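Local coordinates for choline/ethanolamine kinase family protein (Mesorhizobium loti, PDB 3DXQ) that probably phosphorylates a small amino alcohol such as ethanolamine, using a protein-kinase-like fold, at residues C250-T255 / R278-C282; S164-H169 / L295-G301. All coordinates share one frame; numbering follows the deposited sequence.

Interaction 1. Residues C250-T255 / R278-C282; sequences CDLLWT and RFARC
The guanidinium of R278 has W254 CB over one face, with the backbone C250 O farther out on that same side, toward the rim, while D251 OD1 lies at its edge, close to the plane. It runs nearly parallel to the W254 indole, alongside it, with NH1 3.2 Å from W254 CG. These groups fill the seam of a helical hairpin in the C-terminal lobe of the protein-kinase-like fold, where helices 237-263 and 271-287 pack roughly antiparallel, their axes 8.4 Å apart at these segments. The pairing illustrates how one carboxylate can serve two arginines differently. R281 meets D251 side-on, the two planes only 8° apart, with NH2 to the syn lone pair of OD1 at 3.0 Å and NE to OD2 at 3.1 Å. R278 comes in with its plane 88° to the carboxylate, so that R278 NE (3.0 Å) and NH2 both grip D251 OD1. The bend at chi3 (68°) turns the R278 chain to bring this edge round to OD1; its NH2 also pairs with E215. Were D251 replaced by alanine, R281 would probably lose its carboxylate mate, and R278 would be left with one carboxylate partner fewer, E215 remaining. One turn on, T255 OG1 donates to D251 O from above the carbonyl plane, and T255 CG2 rests 3.6 Å from F279 CB.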
loop_
_atom_site.group_PDB
_atom_site.type_symbol
_atom_site.label_atom_id
_atom_site.label_comp_id
_atom_site.label_asym_id
_atom_site.label_seq_id
_atom_site.Cartn_x
_atom_site.Cartn_y
_atom_site.Cartn_z
ATOM N N CYS A 250 4.330 -1.421 -9.864
ATOM C CA CYS A 250 4.334 -1.673 -8.437
ATOM C C CYS A 250 5.327 -2.763 -8.087
ATOM O O CYS A 250 6.164 -2.604 -7.220
ATOM C CB CYS A 250 2.939 -2.088 -7.996
ATOM S SG CYS A 250 2.737 -2.189 -6.233
ATOM N N ASP A 251 5.249 -3.880 -8.788
ATOM C CA ASP A 251 6.228 -4.949 -8.608
ATOM C C ASP A 251 7.644 -4.474 -8.887
ATOM O O ASP A 251 8.575 -4.839 -8.168
ATOM C CB ASP A 251 5.926 -6.136 -9.526
ATOM C CG ASP A 251 5.050 -7.197 -8.878
ATOM O OD1 ASP A 251 5.028 -7.308 -7.640
ATOM O OD2 ASP A 251 4.402 -7.956 -9.626
ATOM N N LEU A 252 7.820 -3.689 -9.941
ATOM C CA LEU A 252 9.152 -3.216 -10.312
ATOM C C LEU A 252 9.760 -2.344 -9.215
ATOM O O LEU A 252 10.935 -2.501 -8.874
ATOM C CB LEU A 252 9.098 -2.413 -11.617
ATOM C CG LEU A 252 10.451 -1.916 -12.129
ATOM C CD1 LEU A 252 11.360 -3.067 -12.444
ATOM C CD2 LEU A 252 10.254 -1.063 -13.340
ATOM N N LEU A 253 8.956 -1.414 -8.696
ATOM C CA LEU A 253 9.388 -0.499 -7.637
ATOM C C LEU A 253 9.977 -1.270 -6.472
ATOM O O LEU A 253 11.131 -1.069 -6.095
ATOM C CB LEU A 253 8.213 0.347 -7.139
ATOM C CG LEU A 253 8.529 1.321 -6.004
ATOM C CD1 LEU A 253 9.515 2.360 -6.527
ATOM C CD2 LEU A 253 7.270 1.975 -5.438
ATOM N N TRP A 254 9.170 -2.173 -5.931
ATOM C CA TRP A 254 9.568 -2.987 -4.803
ATOM C C TRP A 254 10.697 -3.954 -5.167
ATOM O O TRP A 254 11.596 -4.181 -4.364
ATOM C CB TRP A 254 8.360 -3.715 -4.235
ATOM C CG TRP A 254 7.434 -2.767 -3.547
ATOM C CD1 TRP A 254 6.193 -2.378 -3.952
ATOM C CD2 TRP A 254 7.690 -2.081 -2.322
ATOM N NE1 TRP A 254 5.655 -1.491 -3.053
ATOM C CE2 TRP A 254 6.556 -1.293 -2.040
ATOM C CE3 TRP A 254 8.776 -2.060 -1.431
ATOM C CZ2 TRP A 254 6.470 -0.496 -0.905
ATOM C CZ3 TRP A 254 8.692 -1.265 -0.305
ATOM C CH2 TRP A 254 7.545 -0.494 -0.051
ATOM N N THR A 255 10.670 -4.520 -6.367
ATOM C CA THR A 255 11.772 -5.388 -6.784
ATOM C C THR A 255 13.113 -4.679 -6.601
ATOM O O THR A 255 14.022 -5.217 -5.964
ATOM C CB THR A 255 11.642 -5.801 -8.243
ATOM O OG1 THR A 255 10.562 -6.733 -8.369
ATOM C CG2 THR A 255 12.931 -6.452 -8.744
ATOM N N ARG A 278 8.869 -10.943 -7.007
ATOM C CA ARG A 278 8.146 -9.781 -7.527
ATOM C C ARG A 278 8.601 -9.381 -8.916
ATOM O O ARG A 278 7.815 -8.849 -9.694
ATOM C CB ARG A 278 8.282 -8.576 -6.593
ATOM C CG ARG A 278 7.912 -8.870 -5.156
ATOM C CD ARG A 278 7.507 -7.613 -4.399
ATOM N NE ARG A 278 6.246 -7.082 -4.908
ATOM C CZ ARG A 278 5.523 -6.127 -4.334
ATOM N NH1 ARG A 278 5.913 -5.582 -3.196
ATOM N NH2 ARG A 278 4.394 -5.730 -4.902
ATOM N N PHE A 279 9.864 -9.626 -9.230
ATOM C CA PHE A 279 10.361 -9.310 -10.557
ATOM C C PHE A 279 9.787 -10.275 -11.585
ATOM O O PHE A 279 9.244 -9.852 -12.600
ATOM C CB PHE A 279 11.878 -9.376 -10.608
ATOM C CG PHE A 279 12.433 -9.046 -11.954
ATOM C CD1 PHE A 279 12.656 -7.727 -12.315
ATOM C CD2 PHE A 279 12.686 -10.046 -12.878
ATOM C CE1 PHE A 279 13.148 -7.410 -13.572
ATOM C CE2 PHE A 279 13.184 -9.742 -14.134
ATOM C CZ PHE A 279 13.410 -8.418 -14.486
ATOM N N ALA A 280 9.918 -11.572 -11.310
ATOM C CA ALA A 280 9.467 -12.624 -12.227
ATOM C C ALA A 280 7.985 -12.491 -12.558
ATOM O O ALA A 280 7.577 -12.709 -13.702
ATOM C CB ALA A 280 9.755 -13.986 -11.638
ATOM N N ARG A 281 7.186 -12.126 -11.555
ATOM C CA ARG A 281 5.761 -11.879 -11.748
ATOM C C ARG A 281 5.560 -10.685 -12.685
ATOM O O ARG A 281 4.749 -10.733 -13.618
ATOM C CB ARG A 281 5.099 -11.609 -10.387
ATOM C CG ARG A 281 3.602 -11.343 -10.444
ATOM C CD ARG A 281 2.988 -11.463 -9.069
ATOM N NE ARG A 281 3.572 -10.505 -8.141
ATOM C CZ ARG A 281 3.400 -10.514 -6.823
ATOM N NH1 ARG A 281 2.659 -11.443 -6.242
ATOM N NH2 ARG A 281 3.991 -9.591 -6.078
ATOM N N CYS A 282 6.303 -9.619 -12.404
ATOM C CA CYS A 282 6.284 -8.404 -13.188
ATOM C C CYS A 282 6.644 -8.685 -14.632
ATOM O O CYS A 282 5.898 -8.339 -15.552
ATOM C CB CYS A 282 7.283 -7.418 -12.607
ATOM S SG CYS A 282 7.517 -6.015 -13.640
#

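Interaction 2. Residues S164-H169 / L295-G301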
loop_
_atom_site.group_PDB
_atom_site.type_symbol
_atom_site.label_atom_id
_atom_site.label_comp_id
_atom_site.label_asym_id
_atom_site.label_seq_id
_atom_site.Cartn_x
_atom_site.Cartn_y
_atom_site.Cartn_z
ATOM N N SER A 164 6.107 6.595 -20.631
ATOM C CA SER A 164 5.719 7.442 -21.725
ATOM C C SER A 164 4.217 7.364 -22.001
ATOM O O SER A 164 3.585 8.387 -22.286
ATOM C CB SER A 164 6.489 7.064 -22.957
ATOM O OG SER A 164 6.189 8.019 -23.938
ATOM N N ALA A 165 3.659 6.158 -21.910
ATOM C CA ALA A 165 2.236 5.954 -22.110
ATOM C C ALA A 165 1.427 6.696 -21.031
ATOM O O ALA A 165 0.380 7.277 -21.306
ATOM C CB ALA A 165 1.916 4.464 -22.116
ATOM N N LEU A 166 1.943 6.695 -19.807
ATOM C CA LEU A 166 1.303 7.389 -18.704
ATOM C C LEU A 166 1.422 8.909 -18.827
ATOM O O LEU A 166 0.569 9.647 -18.297
ATOM C CB LEU A 166 1.885 6.929 -17.369
ATOM C CG LEU A 166 1.645 5.480 -16.917
ATOM C CD1 LEU A 166 2.584 5.168 -15.757
ATOM C CD2 LEU A 166 0.187 5.202 -16.512
ATOM N N ALA A 167 2.474 9.369 -19.503
ATOM C CA ALA A 167 2.708 10.796 -19.691
ATOM C C ALA A 167 1.990 11.312 -20.934
ATOM O O ALA A 167 1.823 12.517 -21.090
ATOM C CB ALA A 167 4.188 11.083 -19.764
ATOM N N ALA A 168 1.553 10.398 -21.800
ATOM C CA ALA A 168 0.815 10.764 -23.009
ATOM C C ALA A 168 -0.487 11.528 -22.746
ATOM O O ALA A 168 -0.981 12.173 -23.649
ATOM C CB ALA A 168 0.525 9.519 -23.871
ATOM N N HIS A 169 -1.042 11.457 -21.539
ATOM C CA HIS A 169 -2.302 12.152 -21.232
ATOM C C HIS A 169 -2.362 12.597 -19.767
ATOM O O HIS A 169 -1.816 11.943 -18.893
ATOM C CB HIS A 169 -3.511 11.240 -21.505
ATOM C CG HIS A 169 -3.656 10.817 -22.932
ATOM N ND1 HIS A 169 -4.304 11.588 -23.874
ATOM C CD2 HIS A 169 -3.241 9.707 -23.584
ATOM C CE1 HIS A 169 -4.264 10.984 -25.049
ATOM N NE2 HIS A 169 -3.635 9.832 -24.898
ATOM N N LEU A 295 -1.336 -1.253 -22.675
ATOM C CA LEU A 295 -0.431 -0.133 -22.811
ATOM C C LEU A 295 -0.948 0.782 -23.916
ATOM O O LEU A 295 -1.120 1.992 -23.717
ATOM C CB LEU A 295 0.961 -0.651 -23.142
ATOM C CG LEU A 295 2.150 0.274 -22.921
ATOM C CD1 LEU A 295 2.242 0.581 -21.438
ATOM C CD2 LEU A 295 3.457 -0.354 -23.454
ATOM N N ALA A 296 -1.240 0.179 -25.062
ATOM C CA ALA A 296 -1.770 0.894 -26.225
ATOM C C ALA A 296 -3.073 1.624 -25.897
ATOM O O ALA A 296 -3.307 2.712 -26.410
ATOM C CB ALA A 296 -1.969 -0.061 -27.366
ATOM N N ALA A 297 -3.906 1.026 -25.042
ATOM C CA ALA A 297 -5.163 1.649 -24.580
ATOM C C ALA A 297 -4.895 2.858 -23.675
ATOM O O ALA A 297 -5.628 3.850 -23.726
ATOM C CB ALA A 297 -6.001 0.632 -23.857
ATOM N N VAL A 298 -3.863 2.784 -22.832
ATOM C CA VAL A 298 -3.502 3.939 -22.013
ATOM C C VAL A 298 -2.934 5.049 -22.876
ATOM O O VAL A 298 -3.265 6.225 -22.642
ATOM C CB VAL A 298 -2.500 3.611 -20.890
ATOM C CG1 VAL A 298 -2.050 4.871 -20.194
ATOM C CG2 VAL A 298 -3.137 2.687 -19.868
ATOM N N ARG A 299 -2.108 4.689 -23.868
ATOM C CA ARG A 299 -1.490 5.677 -24.760
ATOM C C ARG A 299 -2.553 6.402 -25.597
ATOM O O ARG A 299 -2.468 7.616 -25.817
ATOM C CB ARG A 299 -0.420 5.030 -25.677
ATOM C CG ARG A 299 0.619 6.033 -26.181
ATOM C CD ARG A 299 1.727 5.410 -27.024
ATOM N NE ARG A 299 2.374 4.250 -26.404
ATOM C CZ ARG A 299 3.456 4.283 -25.621
ATOM N NH1 ARG A 299 4.053 5.431 -25.315
ATOM N NH2 ARG A 299 3.938 3.146 -25.126
HETATM N N MSE A 300 -3.560 5.645 -26.019
HETATM C CA MSE A 300 -4.642 6.162 -26.858
HETATM C C MSE A 300 -5.643 7.043 -26.108
HETATM O O MSE A 300 -6.305 7.892 -26.714
HETATM C CB MSE A 300 -5.385 4.994 -27.513
HETATM C CG MSE A 300 -4.658 4.396 -28.693
HETATM SE SE MSE A 300 -4.995 5.467 -30.272
HETATM C CE MSE A 300 -6.867 4.924 -30.598
ATOM N N GLY A 301 -5.754 6.850 -24.795
ATOM C CA GLY A 301 -6.695 7.604 -23.981
ATOM C C GLY A 301 -8.059 7.695 -24.635
ATOM O O GLY A 301 -8.687 8.729 -24.656
ATOM O OXT GLY A 301 -8.576 6.750 -25.201
#
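R299 reaches across to helix 152-167 with a long side chain that comes to lie against A165, fastening the last turn of the C-terminal helix 289-300 to the C-terminal part of helix 152-167. From CB, the chain leaves with CG anti to the backbone N (chi1 -156°), and CG passes 4.2 Å from A168 CB. A bend at chi3 then lays the guanidinium flat, with A165 CB over its centre and 3.8 Å from CZ. At the tip, NH1 points into the neighbourhood of A165 N and of S164 OG, the latter close to the guanidinium plane, whereas NH2 is hydrogen-bonded to G161 O. V298 CG1 packs 3.6 Å from A165 O, and A165 CB meets L295 CD1 at 4.0 Å. The backbone of R299 is held too: H169 NE2 donates to R299 O at 2.7 Å, the oxygen in the ring plane but the nitrogen above the carbonyl plane, and G301 CA lies over one face of the imidazole in a CH-pi contact. Because the chain stops at G301, no residue four places on can supply an N-H to R299 O; a side chain from the loop that follows helix 152-167 takes that role, which implies a proton on NE2.

In the fold
The two contacts differ in chemistry as they differ in place. Interaction 1 is a buried contact between neighbours in the chain, and there arginine meets carboxylate, two guanidinium groups sharing one acid within the lobe. Interaction 2, farther from the centre of the chain and partly exposed, ties segments 126 residues apart through an arginine laid over an alanine and bonded to a backbone oxygen, small apolar packing and one imidazole bond to another backbone oxygen. They do not touch, their nearest atoms being about 9 Å apart, yet they share scaffolding: helix 152-167 meets L252 and F279 through V155, helix 237-263 receives L166 and L295 on I245, and helices 271-287 and 289-300 follow one another in the chain.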